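Toxin-antitoxin system toxin HepN family (Shewanella oneidensis MR-1, PDB 6M6U) cleaves mRNA as the toxin of a type VII toxin-antitoxin pair, halting cell growth until its partner MntA neutralises it, mostly by tri-AMPylation. Local coordinates at residues L41-C46 / E121-F126; K91-L96 / V113-H118; D71-L76 / N80-P85. All blocks are in the same frame, centred on the assembly; numbering follows the deposited sequence.

Contact 1. Residues L41-C46 / E121-F126; sequences LNLQRC and EDFEQF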
# COMPACT_ATOMS: atom_id res chain seq x y z
N LEU B 41 -44.09 -23.72 -12.44
CA LEU B 41 -43.47 -23.29 -11.19
C LEU B 41 -43.33 -24.45 -10.21
O LEU B 41 -42.29 -24.59 -9.55
CB LEU B 41 -44.29 -22.16 -10.56
CG LEU B 41 -43.63 -21.59 -9.29
CD1 LEU B 41 -42.59 -20.53 -9.65
CD2 LEU B 41 -44.66 -21.02 -8.34
N ASN B 42 -44.36 -25.29 -10.11
CA ASN B 42 -44.26 -26.43 -9.21
C ASN B 42 -43.31 -27.50 -9.74
O ASN B 42 -42.76 -28.27 -8.94
CB ASN B 42 -45.65 -27.00 -8.94
CG ASN B 42 -46.43 -26.17 -7.93
OD1 ASN B 42 -46.09 -26.14 -6.74
ND2 ASN B 42 -47.48 -25.50 -8.40
N LEU B 43 -43.11 -27.58 -11.06
CA LEU B 43 -42.02 -28.41 -11.57
C LEU B 43 -40.67 -27.88 -11.11
O LEU B 43 -39.81 -28.64 -10.66
CB LEU B 43 -42.08 -28.48 -13.10
CG LEU B 43 -42.98 -29.56 -13.68
CD1 LEU B 43 -43.03 -29.47 -15.20
CD2 LEU B 43 -42.52 -30.94 -13.23
N GLN B 44 -40.48 -26.56 -11.22
CA GLN B 44 -39.24 -25.95 -10.76
C GLN B 44 -38.99 -26.24 -9.28
O GLN B 44 -37.88 -26.61 -8.88
CB GLN B 44 -39.28 -24.44 -11.01
CG GLN B 44 -38.16 -23.67 -10.35
CD GLN B 44 -38.18 -22.21 -10.71
OE1 GLN B 44 -37.66 -21.81 -11.75
NE2 GLN B 44 -38.80 -21.40 -9.86
N ARG B 45 -40.03 -26.07 -8.45
CA ARG B 45 -39.89 -26.34 -7.02
C ARG B 45 -39.55 -27.80 -6.77
O ARG B 45 -38.73 -28.11 -5.90
CB ARG B 45 -41.18 -25.95 -6.30
CG ARG B 45 -41.44 -24.45 -6.30
CD ARG B 45 -42.83 -24.10 -5.83
NE ARG B 45 -42.92 -22.67 -5.51
CZ ARG B 45 -44.05 -22.01 -5.25
NH1 ARG B 45 -45.21 -22.65 -5.28
NH2 ARG B 45 -44.00 -20.72 -4.96
N CYS B 46 -40.16 -28.72 -7.53
CA CYS B 46 -39.78 -30.13 -7.45
C CYS B 46 -38.31 -30.32 -7.81
O CYS B 46 -37.59 -31.05 -7.13
CB CYS B 46 -40.66 -30.98 -8.36
SG CYS B 46 -42.33 -31.28 -7.76
N GLU B 121 -43.25 -39.70 -11.89
CA GLU B 121 -42.77 -40.85 -11.13
C GLU B 121 -41.28 -40.78 -10.86
O GLU B 121 -40.80 -41.39 -9.90
CB GLU B 121 -43.11 -42.14 -11.88
CG GLU B 121 -44.47 -42.74 -11.54
CD GLU B 121 -45.63 -42.03 -12.24
OE1 GLU B 121 -46.79 -42.45 -12.03
OE2 GLU B 121 -45.38 -41.08 -13.01
N ASP B 122 -40.52 -40.07 -11.70
CA ASP B 122 -39.08 -39.92 -11.47
C ASP B 122 -38.81 -39.23 -10.14
O ASP B 122 -37.94 -39.65 -9.38
CB ASP B 122 -38.43 -39.15 -12.61
CG ASP B 122 -38.53 -39.88 -13.94
OD1 ASP B 122 -38.74 -41.11 -13.93
OD2 ASP B 122 -38.40 -39.22 -15.00
N PHE B 123 -39.56 -38.16 -9.84
CA PHE B 123 -39.46 -37.51 -8.54
C PHE B 123 -39.78 -38.49 -7.41
O PHE B 123 -39.08 -38.52 -6.39
CB PHE B 123 -40.41 -36.31 -8.47
CG PHE B 123 -40.04 -35.19 -9.40
CD1 PHE B 123 -38.73 -34.73 -9.47
CD2 PHE B 123 -41.00 -34.58 -10.19
CE1 PHE B 123 -38.39 -33.70 -10.32
CE2 PHE B 123 -40.66 -33.54 -11.05
CZ PHE B 123 -39.35 -33.10 -11.11
N GLU B 124 -40.84 -39.29 -7.58
CA GLU B 124 -41.23 -40.23 -6.53
C GLU B 124 -40.24 -41.38 -6.42
O GLU B 124 -39.95 -41.85 -5.32
CB GLU B 124 -42.64 -40.75 -6.81
CG GLU B 124 -43.61 -39.64 -7.19
CD GLU B 124 -44.98 -39.82 -6.57
OE1 GLU B 124 -45.84 -40.48 -7.19
OE2 GLU B 124 -45.19 -39.29 -5.45
N GLN B 125 -39.70 -41.83 -7.56
CA GLN B 125 -38.65 -42.85 -7.54
C GLN B 125 -37.40 -42.32 -6.84
O GLN B 125 -36.75 -43.05 -6.08
CB GLN B 125 -38.34 -43.28 -8.97
CG GLN B 125 -37.40 -44.47 -9.10
CD GLN B 125 -37.13 -44.83 -10.55
OE1 GLN B 125 -37.91 -44.51 -11.44
NE2 GLN B 125 -36.01 -45.51 -10.79
N PHE B 126 -37.05 -41.06 -7.09
CA PHE B 126 -35.92 -40.44 -6.40
C PHE B 126 -36.17 -40.34 -4.90
O PHE B 126 -35.25 -40.56 -4.10
CB PHE B 126 -35.64 -39.07 -7.02
CG PHE B 126 -34.55 -38.30 -6.34
CD1 PHE B 126 -33.22 -38.66 -6.53
CD2 PHE B 126 -34.84 -37.21 -5.55
CE1 PHE B 126 -32.20 -37.94 -5.91
CE2 PHE B 126 -33.82 -36.49 -4.93
CZ PHE B 126 -32.51 -36.85 -5.12

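Contact 2. Residues K91-L96 / V113-H118; sequences KKMVGL and VHVVQH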
# COMPACT_ATOMS: atom_id res chain seq x y z
N LYS B 91 -31.85 -35.22 -14.79
CA LYS B 91 -31.07 -34.18 -15.45
C LYS B 91 -31.83 -33.55 -16.62
O LYS B 91 -31.70 -32.34 -16.85
CB LYS B 91 -29.72 -34.74 -15.91
CG LYS B 91 -28.76 -35.00 -14.75
CD LYS B 91 -27.61 -35.91 -15.15
CE LYS B 91 -26.77 -35.31 -16.26
NZ LYS B 91 -25.61 -36.17 -16.63
N LYS B 92 -32.63 -34.33 -17.36
CA LYS B 92 -33.42 -33.72 -18.43
C LYS B 92 -34.67 -33.03 -17.89
O LYS B 92 -35.19 -32.12 -18.55
CB LYS B 92 -33.77 -34.76 -19.51
CG LYS B 92 -34.26 -36.11 -19.05
CD LYS B 92 -34.24 -37.11 -20.20
CE LYS B 92 -34.76 -36.50 -21.50
NZ LYS B 92 -36.25 -36.43 -21.50
N MET B 93 -35.14 -33.42 -16.70
CA MET B 93 -36.12 -32.60 -16.00
C MET B 93 -35.60 -31.18 -15.78
O MET B 93 -36.29 -30.20 -16.09
CB MET B 93 -36.48 -33.23 -14.67
CG MET B 93 -37.36 -34.45 -14.76
SD MET B 93 -39.09 -33.96 -14.81
CE MET B 93 -39.84 -35.33 -13.95
N VAL B 94 -34.39 -31.06 -15.23
CA VAL B 94 -33.77 -29.76 -15.01
C VAL B 94 -33.70 -28.98 -16.32
O VAL B 94 -34.02 -27.79 -16.37
CB VAL B 94 -32.38 -29.92 -14.38
CG1 VAL B 94 -31.73 -28.56 -14.17
CG2 VAL B 94 -32.47 -30.68 -13.07
N GLY B 95 -33.29 -29.65 -17.40
CA GLY B 95 -33.21 -28.98 -18.69
C GLY B 95 -34.56 -28.47 -19.15
O GLY B 95 -34.67 -27.38 -19.71
N LEU B 96 -35.62 -29.26 -18.92
CA LEU B 96 -36.96 -28.81 -19.26
C LEU B 96 -37.37 -27.62 -18.39
O LEU B 96 -38.01 -26.68 -18.87
CB LEU B 96 -37.96 -29.95 -19.10
CG LEU B 96 -39.41 -29.58 -19.44
CD1 LEU B 96 -39.51 -29.11 -20.89
CD2 LEU B 96 -40.34 -30.76 -19.19
N VAL B 113 -46.57 -31.71 -20.99
CA VAL B 113 -47.71 -32.60 -20.78
C VAL B 113 -47.24 -34.05 -20.67
O VAL B 113 -47.70 -34.80 -19.80
CB VAL B 113 -48.75 -32.42 -21.91
CG1 VAL B 113 -49.59 -33.68 -22.08
CG2 VAL B 113 -49.64 -31.22 -21.61
N HIS B 114 -46.31 -34.46 -21.55
CA HIS B 114 -45.78 -35.82 -21.46
C HIS B 114 -45.08 -36.05 -20.12
O HIS B 114 -45.15 -37.15 -19.56
CB HIS B 114 -44.82 -36.08 -22.62
CG HIS B 114 -44.47 -37.53 -22.80
ND1 HIS B 114 -43.19 -38.01 -22.62
CD2 HIS B 114 -45.23 -38.60 -23.14
CE1 HIS B 114 -43.18 -39.32 -22.85
NE2 HIS B 114 -44.41 -39.70 -23.16
N VAL B 115 -44.42 -35.01 -19.59
CA VAL B 115 -43.81 -35.13 -18.27
C VAL B 115 -44.87 -35.22 -17.19
O VAL B 115 -44.79 -36.05 -16.28
CB VAL B 115 -42.83 -33.97 -18.03
CG1 VAL B 115 -42.43 -33.89 -16.56
CG2 VAL B 115 -41.59 -34.12 -18.91
N VAL B 116 -45.90 -34.36 -17.27
CA VAL B 116 -46.97 -34.39 -16.27
C VAL B 116 -47.66 -35.75 -16.24
O VAL B 116 -48.05 -36.23 -15.17
CB VAL B 116 -47.99 -33.26 -16.56
CG1 VAL B 116 -49.23 -33.41 -15.69
CG2 VAL B 116 -47.34 -31.90 -16.33
N GLN B 117 -47.79 -36.40 -17.39
CA GLN B 117 -48.48 -37.68 -17.47
C GLN B 117 -47.59 -38.87 -17.12
O GLN B 117 -48.08 -39.83 -16.52
CB GLN B 117 -49.05 -37.89 -18.88
CG GLN B 117 -50.08 -36.86 -19.30
CD GLN B 117 -50.59 -37.10 -20.71
OE1 GLN B 117 -49.81 -37.19 -21.66
NE2 GLN B 117 -51.91 -37.21 -20.86
N HIS B 118 -46.30 -38.82 -17.46
CA HIS B 118 -45.48 -40.03 -17.43
C HIS B 118 -44.18 -39.92 -16.65
O HIS B 118 -43.53 -40.95 -16.44
CB HIS B 118 -45.14 -40.47 -18.87
CG HIS B 118 -46.34 -40.84 -19.68
ND1 HIS B 118 -46.57 -40.33 -20.93
CD2 HIS B 118 -47.36 -41.68 -19.42
CE1 HIS B 118 -47.70 -40.83 -21.41
NE2 HIS B 118 -48.20 -41.66 -20.51

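Contact 3. Residues D71-L76 / N80-P85; sequences DSFTLL and NLITQP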
# COMPACT_ATOMS: atom_id res chain seq x y z
N ASP B 71 -24.64 -31.97 -12.63
CA ASP B 71 -23.46 -32.66 -12.14
C ASP B 71 -23.66 -33.20 -10.73
O ASP B 71 -22.98 -34.15 -10.34
CB ASP B 71 -22.25 -31.72 -12.17
CG ASP B 71 -20.95 -32.45 -11.94
OD1 ASP B 71 -20.10 -31.93 -11.18
OD2 ASP B 71 -20.75 -33.54 -12.52
N SER B 72 -24.59 -32.61 -9.97
CA SER B 72 -24.88 -33.12 -8.64
C SER B 72 -25.61 -34.46 -8.71
O SER B 72 -25.38 -35.34 -7.88
CB SER B 72 -25.70 -32.11 -7.85
OG SER B 72 -25.74 -32.45 -6.48
N PHE B 73 -26.50 -34.62 -9.69
CA PHE B 73 -27.09 -35.94 -9.93
C PHE B 73 -26.06 -36.90 -10.50
O PHE B 73 -26.04 -38.08 -10.13
CB PHE B 73 -28.29 -35.83 -10.88
CG PHE B 73 -29.44 -35.07 -10.31
CD1 PHE B 73 -30.04 -35.47 -9.12
CD2 PHE B 73 -29.94 -33.96 -10.96
CE1 PHE B 73 -31.10 -34.78 -8.60
CE2 PHE B 73 -31.02 -33.26 -10.44
CZ PHE B 73 -31.60 -33.67 -9.25
N THR B 74 -25.19 -36.41 -11.39
CA THR B 74 -24.15 -37.26 -11.95
C THR B 74 -23.28 -37.86 -10.86
O THR B 74 -22.97 -39.06 -10.89
CB THR B 74 -23.30 -36.46 -12.94
OG1 THR B 74 -24.11 -36.04 -14.04
CG2 THR B 74 -22.15 -37.30 -13.46
N LEU B 75 -22.89 -37.05 -9.87
CA LEU B 75 -22.03 -37.55 -8.79
C LEU B 75 -22.74 -38.60 -7.95
O LEU B 75 -22.11 -39.56 -7.49
CB LEU B 75 -21.55 -36.40 -7.91
CG LEU B 75 -20.53 -35.43 -8.51
CD1 LEU B 75 -20.11 -34.38 -7.49
CD2 LEU B 75 -19.31 -36.18 -9.03
N LEU B 76 -24.05 -38.44 -7.72
CA LEU B 76 -24.79 -39.47 -7.00
C LEU B 76 -24.80 -40.79 -7.77
O LEU B 76 -24.75 -41.87 -7.17
CB LEU B 76 -26.22 -39.02 -6.73
CG LEU B 76 -26.43 -37.77 -5.87
CD1 LEU B 76 -27.90 -37.39 -5.88
CD2 LEU B 76 -25.95 -38.01 -4.45
N ASN B 80 -23.30 -44.77 -7.17
CA ASN B 80 -24.33 -45.81 -7.17
C ASN B 80 -25.37 -45.60 -6.08
O ASN B 80 -25.88 -46.57 -5.50
CB ASN B 80 -23.72 -47.21 -7.06
CG ASN B 80 -23.17 -47.70 -8.38
OD1 ASN B 80 -21.97 -47.65 -8.62
ND2 ASN B 80 -24.06 -48.17 -9.26
N LEU B 81 -25.69 -44.35 -5.77
CA LEU B 81 -26.79 -44.06 -4.87
C LEU B 81 -28.09 -43.81 -5.61
O LEU B 81 -29.17 -43.99 -5.03
CB LEU B 81 -26.44 -42.86 -3.97
CG LEU B 81 -25.00 -42.91 -3.41
CD1 LEU B 81 -24.73 -41.71 -2.51
CD2 LEU B 81 -24.71 -44.22 -2.68
N ILE B 82 -28.02 -43.42 -6.88
CA ILE B 82 -29.15 -43.49 -7.79
C ILE B 82 -28.68 -44.20 -9.05
O ILE B 82 -27.49 -44.20 -9.39
CB ILE B 82 -29.74 -42.10 -8.15
CG1 ILE B 82 -28.68 -41.20 -8.79
CG2 ILE B 82 -30.35 -41.46 -6.92
CD1 ILE B 82 -29.23 -39.86 -9.26
N THR B 83 -29.63 -44.82 -9.75
CA THR B 83 -29.30 -45.51 -10.99
C THR B 83 -28.91 -44.50 -12.06
O THR B 83 -29.32 -43.34 -12.03
CB THR B 83 -30.49 -46.35 -11.46
OG1 THR B 83 -31.52 -45.48 -11.93
CG2 THR B 83 -31.03 -47.19 -10.31
N GLN B 84 -28.10 -44.96 -13.01
CA GLN B 84 -27.79 -44.13 -14.17
C GLN B 84 -29.04 -43.72 -14.95
O GLN B 84 -29.10 -42.56 -15.40
CB GLN B 84 -26.79 -44.85 -15.08
CG GLN B 84 -26.30 -44.00 -16.25
CD GLN B 84 -25.32 -42.93 -15.80
OE1 GLN B 84 -24.73 -43.03 -14.73
NE2 GLN B 84 -25.15 -41.91 -16.63
N PRO B 85 -30.05 -44.59 -15.15
CA PRO B 85 -31.28 -44.10 -15.81
C PRO B 85 -31.99 -43.00 -15.04
O PRO B 85 -32.38 -41.99 -15.64
CB PRO B 85 -32.14 -45.38 -15.93
CG PRO B 85 -31.48 -46.39 -15.04
CD PRO B 85 -30.04 -46.06 -15.05

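Contact 1. Residues L41-C46 / E121-F126
In the all-helical HEPN-type bundle of this RNase toxin, helix 33-60 meets the C-terminal helix 120-131 through Cys46 and Leu43 on one side and the ring of Phe123 on the other. The contact illustrates how a single aromatic residue can join two helices when its face and its rim are given different partners. Cys46 takes the face: its CB stands 3.8 Å from the centroid of the Phe123 ring, 17° off the ring normal, a CH-pi contact displaced toward the CE2 and CZ side. The sulfur follows over the same face. Cys46 SG is 4.6 Å from that centroid and 25° off the normal, which makes a Cys sulfur-aromatic contact. Both Cys46 and Phe123 direct their CB atoms at the opposing helix, and their CA atoms, 7.5 Å apart, form the nearest backbone pair. With Phe123 CG anti to its carbonyl carbon (chi1 -66°), the ring projects toward helix 33-60 and can be gripped from two directions.

Ile16 of helix 3-23, Met93 of helix 84-102 and, farther along helix 33-60, Cys47 and Cys50 also touch the Phe123 side chain. Gln44, pointing away from segment 121-126, meets the second subunit, another copy of the toxin, where Gln44 NE2 is hydrogen-bonded to Gln44 OE1 of that subunit. At the rim of the ring Leu43 arrives at about a right angle, its CD2 lying in the ring plane 3.9 Å from Phe123 CE2.

Contact 2. Residues K91-L96 / V113-H118
Val115 divides its two methyl groups between Met93 and Leu96, and so packs helix 109-118 against helix 84-102 of the helical HEPN bundle, the helix that runs on into the RX(4)HXY motif. It is an example of a small branched residue serving two neighbours one helical turn apart. The tight part is purely apolar. Val115 CG2 comes within 3.6 Å of Leu96 CD2, the two side chains passing each other in opposite directions. Leu96 extends toward the facing helix with CG anti to its backbone N (chi1 -180°), which carries CD2 to the valine. On the other branch, Val115 CG1 lies 3.8 Å from Met93 SD. Met93 does not start toward the valine, but bends at chi2 (-86°) and chi3 bring its thioether end round to it.

The loose side is polar and faces solvent. Lys92, His114, Gln117 and His118 are exposed and leave the joining of the two segments to the three apolar residues, while the rings of His114 and His119 meet with their planes at about 50°. Inward, by contrast, Val116 is buried against Ile19 and Tyr23 of helix 3-23 and Val39 of helix 33-60. Leu96 also packs on Leu107, in the loop before helix 109-118. The methyl of Met93 adds to the grip, its CE 3.9 Å from Val115 CG1.

Contact 3. Residues D71-L76 / N80-P85
A Schellman motif ends helix 69-78 and turns the chain toward helix 84-102, bringing Leu81 and Ile82 back onto Leu76 and Phe73. It is a worked case of a helix terminated by its own backbone and sealed by the apolar residues that follow. In the first shell, Leu81 N donates to Leu76 O at 3.0 Å. The bond is fairly straight, with an N-H...O angle of 160°, and its donor is tilted 21° from the carbonyl plane. Ile82 then folds against the last turns: its CG1 is 3.9 Å from Leu76 CB. A chi1 of 59° sets that CG1 between the backbone N and the carbonyl carbon, and carries CD1 on to within 3.8 Å of Phe73 O.

What positions this shell begins with Asn80, the C-prime residue, whose positive phi turns the chain out of the helix. Farther out, Leu76 rests on Ala54 and Asn58 of helix 33-60, Leu81 on Gln61 and Leu63, and Phe73 on Leu90 and Val94 of helix 84-102. Ser72 OG is anchored to Asn55 OD1 by a hydrogen bond. The next helix starts at once, with Thr83 as its N-cap and Thr83 OG1 hydrogen-bonded to Leu86 N.

Overall arrangement
Together the three contacts show a small bundle whose helix pairs are joined by side chains meeting at their borders. Contacts 1 and 2 have centres 9 Å apart and merge where Phe123 CE2 meets Met93 CE at 3.5 Å. Contact 3 lies farther off, its centre about 16 Å from that of contact 1, yet Phe126 CD1 still packs on Ile82 CG2. Helix 84-102 serves both contact 2 and contact 3, which are also tied by a probable hydrogen bond from Lys91 NZ to Thr74 OG1. Arg97, a probable active-site residue, lies near all three: its side chain is about 6 Å from the side chain of Leu43 and 7 Å from that of Phe73, and it directly follows Leu96 in sequence.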